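Local atomic coordinates of photoreceptor-histidine kinase BphP (Stigmatella aurantiaca DW4/3-1, PDB entry 6BAF), a protein that binds a biliverdin chromophore through its chromophore-binding domain and probably relays light signals as a bacteriophytochrome histidine kinase that influences cell development. Residues G27-A39 and P217-L230. Numbering follows the deposited sequence.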
ATOM      1  N   GLY A  27      27.971  17.301   1.115  1.00 44.64           N
ATOM      2  CA  GLY A  27      27.795  18.477   0.283  1.00 41.34           C
ATOM      3  C   GLY A  27      26.954  18.293  -0.952  1.00 44.90           C
ATOM      4  O   GLY A  27      26.620  19.296  -1.579  1.00 41.70           O
ATOM      5  N   LEU A  28      26.657  17.046  -1.363  1.00 43.79           N
ATOM      6  CA  LEU A  28      25.833  16.792  -2.560  1.00 42.66           C
ATOM      7  C   LEU A  28      26.463  17.376  -3.811  1.00 44.11           C
ATOM      8  O   LEU A  28      25.765  17.885  -4.700  1.00 40.52           O
ATOM      9  CB  LEU A  28      24.399  17.323  -2.394  1.00 41.08           C
ATOM     10  CG  LEU A  28      23.696  16.791  -1.126  1.00 46.46           C
ATOM     11  CD1 LEU A  28      22.300  17.417  -0.996  1.00 43.90           C
ATOM     12  CD2 LEU A  28      23.665  15.240  -1.048  1.00 38.39           C
ATOM     13  N   VAL A  29      27.796  17.291  -3.900  1.00 42.58           N
ATOM     14  CA  VAL A  29      28.477  17.582  -5.161  1.00 38.71           C
ATOM     15  C   VAL A  29      28.373  16.363  -6.067  1.00 35.75           C
ATOM     16  O   VAL A  29      28.632  15.232  -5.624  1.00 40.30           O
ATOM     17  CB  VAL A  29      29.962  17.946  -4.892  1.00 42.43           C
ATOM     18  CG1 VAL A  29      30.714  18.123  -6.216  1.00 39.64           C
ATOM     19  CG2 VAL A  29      30.069  19.195  -4.008  1.00 42.22           C
ATOM     20  N   LEU A  30      28.052  16.575  -7.356  1.00 39.08           N
ATOM     21  CA  LEU A  30      27.970  15.460  -8.300  1.00 37.39           C
ATOM     22  C   LEU A  30      29.378  14.997  -8.620  1.00 42.55           C
ATOM     23  O   LEU A  30      30.144  15.722  -9.278  1.00 40.79           O
ATOM     24  CB  LEU A  30      27.281  15.853  -9.609  1.00 37.41           C
ATOM     25  CG  LEU A  30      25.927  16.573  -9.703  1.00 48.83           C
ATOM     26  CD1 LEU A  30      25.135  16.233 -10.977  1.00 46.49           C
ATOM     27  CD2 LEU A  30      25.131  16.421  -8.492  1.00 41.87           C
ATOM     28  N   THR A  31      29.714  13.777  -8.220  1.00 33.92           N
ATOM     29  CA  THR A  31      30.995  13.207  -8.610  1.00 37.84           C
ATOM     30  C   THR A  31      30.916  12.245  -9.782  1.00 37.95           C
ATOM     31  O   THR A  31      31.963  11.891 -10.338  1.00 36.64           O
ATOM     32  CB  THR A  31      31.608  12.455  -7.430  1.00 40.64           C
ATOM     33  OG1 THR A  31      30.780  11.329  -7.151  1.00 37.48           O
ATOM     34  CG2 THR A  31      31.681  13.380  -6.193  1.00 37.24           C
ATOM     35  N   HIS A  32      29.724  11.730 -10.105  1.00 38.97           N
ATOM     36  CA  HIS A  32      29.498  10.875 -11.264  1.00 34.26           C
ATOM     37  C   HIS A  32      28.177  11.299 -11.898  1.00 37.55           C
ATOM     38  O   HIS A  32      27.252  11.729 -11.202  1.00 37.20           O
ATOM     39  CB  HIS A  32      29.399   9.362 -10.960  1.00 35.28           C
ATOM     40  CG  HIS A  32      30.524   8.779 -10.150  1.00 36.17           C
ATOM     41  ND1 HIS A  32      30.910   9.280  -8.922  1.00 34.57           N
ATOM     42  CD2 HIS A  32      31.264   7.657 -10.346  1.00 34.47           C
ATOM     43  CE1 HIS A  32      31.862   8.515  -8.418  1.00 39.35           C
ATOM     44  NE2 HIS A  32      32.091   7.520  -9.261  1.00 37.90           N
ATOM     45  N   ALA A  33      28.093  11.163 -13.214  1.00 37.71           N
ATOM     46  CA  ALA A  33      26.874  11.407 -13.968  1.00 38.54           C
ATOM     47  C   ALA A  33      26.885  10.504 -15.183  1.00 41.27           C
ATOM     48  O   ALA A  33      27.921  10.334 -15.829  1.00 40.83           O
ATOM     49  CB  ALA A  33      26.748  12.858 -14.413  1.00 37.62           C
ATOM     50  N   SER A  34      25.742   9.898 -15.486  1.00 38.94           N
ATOM     51  CA  SER A  34      25.705   9.070 -16.676  1.00 40.92           C
ATOM     52  C   SER A  34      25.632   9.975 -17.909  1.00 39.87           C
ATOM     53  O   SER A  34      25.092  11.091 -17.863  1.00 41.46           O
ATOM     54  CB  SER A  34      24.520   8.089 -16.599  1.00 39.91           C
ATOM     55  OG  SER A  34      23.332   8.816 -16.456  1.00 37.00           O
ATOM     56  N   GLU A  35      26.203   9.499 -19.010  1.00 44.26           N
ATOM     57  CA  GLU A  35      26.473  10.370 -20.155  1.00 47.70           C
ATOM     58  C   GLU A  35      25.247  10.644 -21.022  1.00 48.45           C
ATOM     59  O   GLU A  35      25.358  11.420 -21.967  1.00 49.70           O
ATOM     60  CB  GLU A  35      27.563   9.742 -21.032  1.00 48.51           C
ATOM     61  CG  GLU A  35      27.103   8.405 -21.581  1.00 49.55           C
ATOM     62  CD  GLU A  35      28.149   7.714 -22.479  1.00 57.67           C
ATOM     63  OE1 GLU A  35      29.228   8.346 -22.708  1.00 61.53           O
ATOM     64  OE2 GLU A  35      27.893   6.541 -22.915  1.00 48.40           O
ATOM     65  N   ASN A  36      24.107   9.992 -20.765  1.00 48.82           N
ATOM     66  CA  ASN A  36      22.826  10.296 -21.395  1.00 43.33           C
ATOM     67  C   ASN A  36      22.149  11.481 -20.754  1.00 46.87           C
ATOM     68  O   ASN A  36      20.993  11.788 -21.080  1.00 50.57           O
ATOM     69  CB  ASN A  36      21.893   9.088 -21.298  1.00 46.76           C
ATOM     70  CG  ASN A  36      21.532   8.741 -19.830  1.00 48.78           C
ATOM     71  OD1 ASN A  36      22.343   8.938 -18.899  1.00 46.43           O
ATOM     72  ND2 ASN A  36      20.314   8.265 -19.623  1.00 44.38           N
ATOM     73  N   ALA A  37      22.817  12.152 -19.823  1.00 46.98           N
ATOM     74  CA  ALA A  37      22.186  13.301 -19.177  1.00 48.85           C
ATOM     75  C   ALA A  37      21.733  14.405 -20.135  1.00 51.57           C
ATOM     76  O   ALA A  37      20.743  15.084 -19.801  1.00 52.58           O
ATOM     77  CB  ALA A  37      23.131  13.873 -18.111  1.00 48.48           C
ATOM     78  N   PRO A  38      22.401  14.680 -21.269  1.00 56.58           N
ATOM     79  CA  PRO A  38      21.847  15.696 -22.202  1.00 52.23           C
ATOM     80  C   PRO A  38      20.454  15.353 -22.708  1.00 54.21           C
ATOM     81  O   PRO A  38      19.541  16.191 -22.647  1.00 56.22           O
ATOM     82  CB  PRO A  38      22.875  15.710 -23.343  1.00 56.20           C
ATOM     83  CG  PRO A  38      24.166  15.218 -22.709  1.00 56.28           C
ATOM     84  CD  PRO A  38      23.723  14.178 -21.724  1.00 53.92           C
ATOM     85  N   ALA A  39      20.267  14.125 -23.195  1.00 51.59           N
ATOM     86  CA  ALA A  39      18.950  13.691 -23.640  1.00 54.82           C
ATOM     87  C   ALA A  39      17.920  13.761 -22.519  1.00 60.20           C
ATOM     88  O   ALA A  39      16.787  14.199 -22.740  1.00 63.26           O
ATOM     89  CB  ALA A  39      19.024  12.278 -24.205  1.00 51.23           C
ATOM     90  N   PRO A 217      24.106   1.231 -23.781  1.00 44.76           N
ATOM     91  CA  PRO A 217      24.460   1.526 -22.380  1.00 45.00           C
ATOM     92  C   PRO A 217      25.029   2.929 -22.255  1.00 45.09           C
ATOM     93  O   PRO A 217      25.758   3.394 -23.130  1.00 51.48           O
ATOM     94  CB  PRO A 217      25.499   0.443 -22.039  1.00 43.39           C
ATOM     95  CG  PRO A 217      25.190  -0.712 -22.977  1.00 44.07           C
ATOM     96  CD  PRO A 217      24.774   0.015 -24.281  1.00 44.64           C
ATOM     97  N   ALA A 218      24.597   3.666 -21.226  1.00 42.89           N
ATOM     98  CA  ALA A 218      25.080   5.031 -20.997  1.00 42.09           C
ATOM     99  C   ALA A 218      26.204   4.979 -19.951  1.00 48.18           C
ATOM    100  O   ALA A 218      25.954   4.655 -18.779  1.00 44.36           O
ATOM    101  CB  ALA A 218      23.947   5.952 -20.540  1.00 42.85           C
ATOM    102  N   ARG A 219      27.440   5.262 -20.378  1.00 46.05           N
ATOM    103  CA  ARG A 219      28.584   5.215 -19.466  1.00 49.41           C
ATOM    104  C   ARG A 219      28.402   6.203 -18.318  1.00 41.60           C
ATOM    105  O   ARG A 219      27.844   7.291 -18.480  1.00 44.39           O
ATOM    106  CB  ARG A 219      29.908   5.516 -20.203  1.00 49.91           C
ATOM    107  CG  ARG A 219      30.182   4.538 -21.347  1.00 60.00           C
ATOM    108  CD  ARG A 219      30.843   3.260 -20.842  1.00 64.56           C
ATOM    109  NE  ARG A 219      30.200   2.133 -21.529  1.00 81.56           N
ATOM    110  CZ  ARG A 219      30.329   0.835 -21.207  1.00 88.37           C
ATOM    111  NH1 ARG A 219      31.105   0.469 -20.162  1.00 82.32           N
ATOM    112  NH2 ARG A 219      29.657  -0.086 -21.935  1.00 83.53           N
ATOM    113  N   VAL A 220      28.882   5.807 -17.148  1.00 42.17           N
ATOM    114  CA  VAL A 220      28.887   6.679 -15.981  1.00 44.45           C
ATOM    115  C   VAL A 220      30.238   7.379 -15.954  1.00 45.52           C
ATOM    116  O   VAL A 220      31.271   6.729 -15.758  1.00 44.56           O
ATOM    117  CB  VAL A 220      28.649   5.900 -14.685  1.00 44.12           C
ATOM    118  CG1 VAL A 220      28.625   6.867 -13.543  1.00 39.23           C
ATOM    119  CG2 VAL A 220      27.321   5.121 -14.769  1.00 40.46           C
ATOM    120  N   ARG A 221      30.230   8.693 -16.166  1.00 41.04           N
ATOM    121  CA  ARG A 221      31.441   9.505 -16.135  1.00 42.97           C
ATOM    122  C   ARG A 221      31.671  10.008 -14.719  1.00 43.14           C
ATOM    123  O   ARG A 221      30.719  10.247 -13.978  1.00 41.44           O
ATOM    124  CB  ARG A 221      31.327  10.721 -17.072  1.00 46.87           C
ATOM    125  CG  ARG A 221      30.765  10.427 -18.454  1.00 59.12           C
ATOM    126  CD  ARG A 221      31.824  10.169 -19.543  1.00 66.87           C
ATOM    127  NE  ARG A 221      31.208  10.119 -20.885  1.00 73.48           N
ATOM    128  CZ  ARG A 221      30.924  11.200 -21.631  1.00 78.26           C
ATOM    129  NH1 ARG A 221      31.203  12.439 -21.189  1.00 71.33           N
ATOM    130  NH2 ARG A 221      30.354  11.050 -22.828  1.00 73.87           N
ATOM    131  N   ALA A 222      32.936  10.241 -14.366  1.00 38.69           N
ATOM    132  CA  ALA A 222      33.283  10.655 -13.015  1.00 41.01           C
ATOM    133  C   ALA A 222      34.318  11.780 -13.050  1.00 44.49           C
ATOM    134  O   ALA A 222      35.075  11.926 -14.012  1.00 42.44           O
ATOM    135  CB  ALA A 222      33.813   9.450 -12.215  1.00 40.85           C
ATOM    136  N   LEU A 223      34.335  12.582 -11.989  1.00 44.74           N
ATOM    137  CA  LEU A 223      35.422  13.528 -11.770  1.00 41.59           C
ATOM    138  C   LEU A 223      36.759  12.781 -11.760  1.00 43.11           C
ATOM    139  O   LEU A 223      36.810  11.592 -11.399  1.00 40.90           O
ATOM    140  CB  LEU A 223      35.252  14.252 -10.443  1.00 36.01           C
ATOM    141  CG  LEU A 223      34.135  15.274 -10.282  1.00 43.31           C
ATOM    142  CD1 LEU A 223      33.999  15.641  -8.798  1.00 38.36           C
ATOM    143  CD2 LEU A 223      34.449  16.521 -11.138  1.00 39.26           C
ATOM    144  N   PRO A 224      37.848  13.456 -12.161  1.00 42.16           N
ATOM    145  CA  PRO A 224      39.196  12.872 -12.019  1.00 41.94           C
ATOM    146  C   PRO A 224      39.418  12.434 -10.584  1.00 38.96           C
ATOM    147  O   PRO A 224      38.972  13.091  -9.645  1.00 41.09           O
ATOM    148  CB  PRO A 224      40.132  14.034 -12.394  1.00 43.32           C
ATOM    149  CG  PRO A 224      39.299  14.979 -13.197  1.00 41.62           C
ATOM    150  CD  PRO A 224      37.885  14.852 -12.641  1.00 38.25           C
ATOM    151  N   GLY A 225      40.081  11.307 -10.410  1.00 42.42           N
ATOM    152  CA  GLY A 225      40.256  10.737  -9.106  1.00 45.17           C
ATOM    153  C   GLY A 225      39.097   9.876  -8.647  1.00 49.19           C
ATOM    154  O   GLY A 225      39.266   9.072  -7.726  1.00 46.28           O
ATOM    155  N   HIS A 226      37.922  10.030  -9.242  1.00 46.38           N
ATOM    156  CA  HIS A 226      36.745   9.260  -8.865  1.00 47.29           C
ATOM    157  C   HIS A 226      36.604   8.158  -9.896  1.00 49.21           C
ATOM    158  O   HIS A 226      37.483   7.960 -10.726  1.00 55.43           O
ATOM    159  CB  HIS A 226      35.551  10.213  -8.739  1.00 39.92           C
ATOM    160  CG  HIS A 226      35.735  11.200  -7.643  1.00 42.24           C
ATOM    161  ND1 HIS A 226      35.161  11.043  -6.403  1.00 43.50           N
ATOM    162  CD2 HIS A 226      36.506  12.314  -7.563  1.00 45.21           C
ATOM    163  CE1 HIS A 226      35.522  12.045  -5.619  1.00 43.95           C
ATOM    164  NE2 HIS A 226      36.334  12.832  -6.299  1.00 43.43           N
ATOM    165  N   GLY A 227      35.513   7.444  -9.887  1.00 52.56           N
ATOM    166  CA  GLY A 227      35.570   6.114 -10.522  1.00 68.27           C
ATOM    167  C   GLY A 227      36.861   5.529 -11.174  1.00 57.48           C
ATOM    168  O   GLY A 227      37.293   6.111 -12.148  1.00 62.72           O
ATOM    169  N   GLU A 228      37.464   4.414 -10.770  1.00 52.36           N
ATOM    170  CA  GLU A 228      37.020   3.311  -9.882  1.00 58.65           C
ATOM    171  C   GLU A 228      35.591   2.827 -10.154  1.00 52.08           C
ATOM    172  O   GLU A 228      34.634   3.601 -10.181  1.00 48.53           O
ATOM    173  CB  GLU A 228      37.209   3.652  -8.397  1.00 56.39           C
ATOM    174  CG  GLU A 228      38.710   3.835  -8.048  1.00 72.62           C
ATOM    175  CD  GLU A 228      39.089   5.227  -7.448  1.00 77.07           C
ATOM    176  OE1 GLU A 228      38.229   6.184  -7.499  1.00 68.98           O
ATOM    177  OE2 GLU A 228      40.284   5.368  -6.990  1.00 73.25           O
ATOM    178  N   PRO A 229      35.482   1.528 -10.381  1.00 50.39           N
ATOM    179  CA  PRO A 229      34.180   0.942 -10.709  1.00 50.52           C
ATOM    180  C   PRO A 229      33.167   1.302  -9.635  1.00 44.09           C
ATOM    181  O   PRO A 229      33.456   1.206  -8.441  1.00 45.35           O
ATOM    182  CB  PRO A 229      34.475  -0.556 -10.756  1.00 50.24           C
ATOM    183  CG  PRO A 229      36.009  -0.617 -11.071  1.00 53.29           C
ATOM    184  CD  PRO A 229      36.558   0.523 -10.272  1.00 51.72           C
ATOM    185  N   LEU A 230      32.043   1.869 -10.082  1.00 42.97           N
ATOM    186  CA  LEU A 230      30.875   2.143  -9.253  1.00 43.59           C
ATOM    187  C   LEU A 230      30.143   0.837  -8.995  1.00 39.26           C
ATOM    188  O   LEU A 230      29.704   0.178  -9.942  1.00 41.53           O
ATOM    189  CB  LEU A 230      29.918   3.082  -9.980  1.00 39.48           C
ATOM    190  CG  LEU A 230      29.389   4.315  -9.308  1.00 43.95           C
ATOM    191  CD1 LEU A 230      28.097   4.711  -9.979  1.00 42.91           C
ATOM    192  CD2 LEU A 230      29.278   4.222  -7.801  1.00 41.63           C
TER
HETATM  193  O   HOH W   1      33.421   5.116  -8.344  1.00 49.49           O
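Ala-33 and Arg-221 form an antiparallel hydrogen-bonded pair, Ala-33 N to Arg-221 O and Arg-221 N back to Ala-33 O. Leu-223 N to Thr-31 O and Glu-35 N to Arg-219 O extend the pairing on either side. Glu-35 spends its two oxygens differently. OE1 turns its anti lone pair to Arg-221 NH2 at 2.9 Å, a salt bridge whose carboxylate and guanidinium planes stand 87° apart, while Glu-35 CB lies over the guanidinium face. OE2 accepts a hydrogen bond from the backbone Arg-219 N (2.9 Å), which arrives from above the carboxylate plane. Cut back to an alanine, Glu-35 is likely to lose both grips, leaving the Arg-221 guanidinium without its mate and Arg-219 N without this acceptor. Aromatic packing centres on His-32, whose CG stands anti to its carbonyl carbon (chi1 -52°), laying the ring against Ala-222 CB, a CH-pi contact 3.9 Å from the centroid. Thr-31 OG1 and His-32 ND1 share a hydrogen bond in the ring plane (2.7 Å), and a water links NE2 to Glu-228 O; together they fix the ring's rotation. Across from Val-22 of strand 19-23, Thr-31 and His-32 make a classic beta bulge. Strand 218-222, from the GAF domain, is inserted between strands 30-34 and 13-14 of the PAS sheet, consistent with the knotted architecture of phytochromes.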